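Local coordinates for protein cytosol aminopeptidase (Staphylococcus aureus subsp. aureus, PDB 3KZW) that probably removes amino acids one at a time from the N-terminus of peptides, as a metal-dependent leucine aminopeptidase built as a hexamer, at residues A[109-120]-A[491-499]. Numbering follows the deposited sequence.
Sequences QDMLKIWGHLFQ and KASYNGPKG
At the interface between the N-terminal and catalytic domains, Tyr494, at the second position of a type I turn from Ser493 to Gly496, lies along helix 108-124. Its CG sits between the backbone N and the carbonyl carbon (chi1 53°), which lets the side chain run along the helix, from CB beside His117 to OH near Gln109 CG. Lys113 sets CB over one face of the Tyr494 ring, toward its rim, 4.3 Å from the centroid in a CH-pi contact; bent at chi3, the chain brings CE to 3.7 Å from Tyr494 CE2. Leu112 CB meets the ring at CE1, 4.2 Å away. Gly116, having no side chain, lets the turn come close, its CA 3.6 Å from Tyr494 O in a CA-H...O contact. Gln120 is long enough to reach the turn: NE2 donates to Ser493 O at 2.9 Å, almost straight (172°) and in the plane of its amide; the same NE2, with two N-H groups, also bonds to Ala158 O. Ser493 O also accepts the turn's own bond from Gly496 N. A beta turn of the catalytic domain docked on an N-terminal-domain helix is one contact between the two domains of this leucine aminopeptidase fold.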
loop_
_atom_site.group_PDB
_atom_site.type_symbol
_atom_site.label_atom_id
_atom_site.label_comp_id
_atom_site.label_asym_id
_atom_site.label_seq_id
_atom_site.Cartn_x
_atom_site.Cartn_y
_atom_site.Cartn_z
ATOM N N GLN A 109 19.028 -32.581 20.433
ATOM C CA GLN A 109 18.302 -32.331 19.187
ATOM C C GLN A 109 18.405 -33.539 18.254
ATOM O O GLN A 109 17.409 -33.957 17.661
ATOM C CB GLN A 109 18.838 -31.074 18.496
ATOM C CG GLN A 109 18.047 -30.639 17.268
ATOM C CD GLN A 109 18.732 -29.528 16.492
ATOM O OE1 GLN A 109 18.237 -28.401 16.433
ATOM N NE2 GLN A 109 19.882 -29.839 15.898
ATOM N N ASP A 110 19.612 -34.094 18.138
ATOM C CA ASP A 110 19.852 -35.302 17.349
ATOM C C ASP A 110 18.966 -36.454 17.816
ATOM O O ASP A 110 18.373 -37.148 16.993
ATOM C CB ASP A 110 21.331 -35.710 17.400
ATOM C CG ASP A 110 22.246 -34.735 16.660
ATOM O OD1 ASP A 110 21.792 -34.088 15.691
ATOM O OD2 ASP A 110 23.432 -34.624 17.046
ATOM N N MET A 111 18.865 -36.638 19.134
ATOM C CA MET A 111 18.018 -37.682 19.727
ATOM C C MET A 111 16.546 -37.497 19.355
ATOM O O MET A 111 15.851 -38.471 19.065
ATOM C CB MET A 111 18.170 -37.724 21.254
ATOM C CG MET A 111 19.528 -38.190 21.770
ATOM S SD MET A 111 19.670 -37.982 23.571
ATOM C CE MET A 111 21.459 -38.032 23.828
ATOM N N LEU A 112 16.081 -36.247 19.361
ATOM C CA LEU A 112 14.711 -35.922 18.951
ATOM C C LEU A 112 14.484 -36.211 17.467
ATOM O O LEU A 112 13.415 -36.675 17.072
ATOM C CB LEU A 112 14.378 -34.460 19.259
ATOM C CG LEU A 112 14.279 -34.011 20.719
ATOM C CD1 LEU A 112 14.042 -32.514 20.786
ATOM C CD2 LEU A 112 13.181 -34.754 21.469
ATOM N N LYS A 113 15.502 -35.933 16.660
ATOM C CA LYS A 113 15.467 -36.201 15.228
ATOM C C LYS A 113 15.483 -37.707 14.947
ATOM O O LYS A 113 14.796 -38.176 14.040
ATOM C CB LYS A 113 16.642 -35.506 14.531
ATOM C CG LYS A 113 16.517 -35.419 13.015
ATOM C CD LYS A 113 17.724 -34.739 12.377
ATOM C CE LYS A 113 17.666 -33.221 12.513
ATOM N NZ LYS A 113 18.885 -32.571 11.951
ATOM N N ILE A 114 16.265 -38.450 15.734
ATOM C CA ILE A 114 16.386 -39.904 15.595
ATOM C C ILE A 114 15.068 -40.607 15.925
ATOM O O ILE A 114 14.533 -41.336 15.089
ATOM C CB ILE A 114 17.547 -40.480 16.463
ATOM C CG1 ILE A 114 18.904 -40.059 15.895
ATOM C CG2 ILE A 114 17.474 -42.003 16.543
ATOM C CD1 ILE A 114 20.032 -40.077 16.912
ATOM N N TRP A 115 14.553 -40.383 17.133
ATOM C CA TRP A 115 13.293 -40.996 17.565
ATOM C C TRP A 115 12.110 -40.476 16.751
ATOM O O TRP A 115 11.193 -41.233 16.422
ATOM C CB TRP A 115 13.044 -40.763 19.060
ATOM C CG TRP A 115 13.994 -41.480 19.974
ATOM C CD1 TRP A 115 14.881 -40.910 20.845
ATOM C CD2 TRP A 115 14.148 -42.900 20.117
ATOM N NE1 TRP A 115 15.579 -41.884 21.517
ATOM C CE2 TRP A 115 15.152 -43.113 21.090
ATOM C CE3 TRP A 115 13.541 -44.011 19.515
ATOM C CZ2 TRP A 115 15.559 -44.395 21.478
ATOM C CZ3 TRP A 115 13.948 -45.286 19.899
ATOM C CH2 TRP A 115 14.949 -45.464 20.872
ATOM N N GLY A 116 12.146 -39.185 16.427
ATOM C CA GLY A 116 11.096 -38.533 15.653
ATOM C C GLY A 116 10.867 -39.172 14.299
ATOM O O GLY A 116 9.758 -39.612 13.998
ATOM N N HIS A 117 11.919 -39.233 13.488
ATOM C CA HIS A 117 11.826 -39.825 12.154
ATOM C C HIS A 117 11.490 -41.317 12.190
ATOM O O HIS A 117 10.781 -41.819 11.313
ATOM C CB HIS A 117 13.106 -39.588 11.348
ATOM C CG HIS A 117 13.272 -38.179 10.869
ATOM N ND1 HIS A 117 14.495 -37.659 10.505
ATOM C CD2 HIS A 117 12.374 -37.178 10.705
ATOM C CE1 HIS A 117 14.344 -36.400 10.133
ATOM N NE2 HIS A 117 13.066 -36.083 10.246
ATOM N N LEU A 118 11.995 -42.012 13.209
ATOM C CA LEU A 118 11.738 -43.440 13.384
ATOM C C LEU A 118 10.260 -43.730 13.624
ATOM O O LEU A 118 9.652 -44.489 12.873
ATOM C CB LEU A 118 12.587 -44.014 14.525
ATOM C CG LEU A 118 12.413 -45.506 14.848
ATOM C CD1 LEU A 118 12.895 -46.384 13.697
ATOM C CD2 LEU A 118 13.122 -45.867 16.137
ATOM N N PHE A 119 9.689 -43.119 14.663
ATOM C CA PHE A 119 8.283 -43.339 15.016
ATOM C C PHE A 119 7.309 -42.868 13.931
ATOM O O PHE A 119 6.230 -43.440 13.769
ATOM C CB PHE A 119 7.944 -42.698 16.367
ATOM C CG PHE A 119 8.638 -43.338 17.539
ATOM C CD1 PHE A 119 8.616 -44.723 17.716
ATOM C CD2 PHE A 119 9.298 -42.558 18.481
ATOM C CE1 PHE A 119 9.257 -45.313 18.804
ATOM C CE2 PHE A 119 9.939 -43.142 19.573
ATOM C CZ PHE A 119 9.917 -44.519 19.733
ATOM N N GLN A 120 7.702 -41.833 13.190
ATOM C CA GLN A 120 6.926 -41.357 12.042
ATOM C C GLN A 120 6.903 -42.393 10.923
ATOM O O GLN A 120 5.871 -42.598 10.286
ATOM C CB GLN A 120 7.478 -40.029 11.522
ATOM C CG GLN A 120 7.050 -38.822 12.342
ATOM C CD GLN A 120 7.760 -37.545 11.938
ATOM O OE1 GLN A 120 8.630 -37.549 11.066
ATOM N NE2 GLN A 120 7.393 -36.439 12.577
ATOM N N LYS A 491 5.896 -25.719 8.751
ATOM C CA LYS A 491 6.694 -26.771 8.139
ATOM C C LYS A 491 6.679 -28.012 9.033
ATOM O O LYS A 491 6.867 -27.910 10.246
ATOM C CB LYS A 491 8.129 -26.262 7.937
ATOM C CG LYS A 491 9.098 -27.243 7.291
ATOM C CD LYS A 491 9.103 -27.133 5.772
ATOM C CE LYS A 491 10.054 -28.161 5.157
ATOM N NZ LYS A 491 10.199 -27.974 3.685
ATOM N N ALA A 492 6.434 -29.173 8.433
ATOM C CA ALA A 492 6.495 -30.447 9.151
ATOM C C ALA A 492 7.949 -30.821 9.446
ATOM O O ALA A 492 8.851 -30.496 8.670
ATOM C CB ALA A 492 5.806 -31.546 8.352
ATOM N N SER A 493 8.168 -31.493 10.573
ATOM C CA SER A 493 9.512 -31.889 10.992
ATOM C C SER A 493 9.480 -33.124 11.888
ATOM O O SER A 493 8.436 -33.764 12.042
ATOM C CB SER A 493 10.209 -30.731 11.720
ATOM O OG SER A 493 9.569 -30.442 12.950
ATOM N N TYR A 494 10.632 -33.442 12.479
ATOM C CA TYR A 494 10.762 -34.542 13.433
ATOM C C TYR A 494 9.936 -34.322 14.706
ATOM O O TYR A 494 9.732 -35.251 15.486
ATOM C CB TYR A 494 12.239 -34.777 13.786
ATOM C CG TYR A 494 12.984 -33.540 14.260
ATOM C CD1 TYR A 494 12.841 -33.071 15.567
ATOM C CD2 TYR A 494 13.838 -32.847 13.404
ATOM C CE1 TYR A 494 13.516 -31.942 16.005
ATOM C CE2 TYR A 494 14.524 -31.715 13.833
ATOM C CZ TYR A 494 14.357 -31.269 15.136
ATOM O OH TYR A 494 15.028 -30.149 15.576
ATOM N N ASN A 495 9.471 -33.090 14.907
ATOM C CA ASN A 495 8.658 -32.741 16.071
ATOM C C ASN A 495 7.154 -32.817 15.826
ATOM O O ASN A 495 6.363 -32.581 16.739
ATOM C CB ASN A 495 9.042 -31.357 16.602
ATOM C CG ASN A 495 10.239 -31.398 17.535
ATOM O OD1 ASN A 495 10.634 -32.460 18.025
ATOM N ND2 ASN A 495 10.820 -30.235 17.794
ATOM N N GLY A 496 6.766 -33.151 14.598
ATOM C CA GLY A 496 5.356 -33.285 14.241
ATOM C C GLY A 496 4.961 -32.467 13.024
ATOM O O GLY A 496 5.818 -31.847 12.386
ATOM N N PRO A 497 3.653 -32.449 12.700
ATOM C CA PRO A 497 3.146 -31.757 11.515
ATOM C C PRO A 497 3.043 -30.240 11.698
ATOM O O PRO A 497 3.360 -29.722 12.773
ATOM C CB PRO A 497 1.755 -32.369 11.334
ATOM C CG PRO A 497 1.326 -32.732 12.700
ATOM C CD PRO A 497 2.568 -33.084 13.471
ATOM N N LYS A 498 2.609 -29.547 10.643
ATOM C CA LYS A 498 2.318 -28.114 10.688
ATOM C C LYS A 498 1.332 -27.785 11.797
ATOM O O LYS A 498 0.475 -28.599 12.145
ATOM C CB LYS A 498 1.704 -27.652 9.367
ATOM C CG LYS A 498 2.667 -27.533 8.201
ATOM C CD LYS A 498 1.990 -26.851 7.016
ATOM C CE LYS A 498 1.059 -27.797 6.274
ATOM N NZ LYS A 498 0.225 -27.082 5.263
ATOM N N GLY A 499 1.447 -26.580 12.341
ATOM C CA GLY A 499 0.503 -26.105 13.341
ATOM C C GLY A 499 1.169 -25.844 14.671
ATOM O O GLY A 499 2.363 -25.547 14.710
#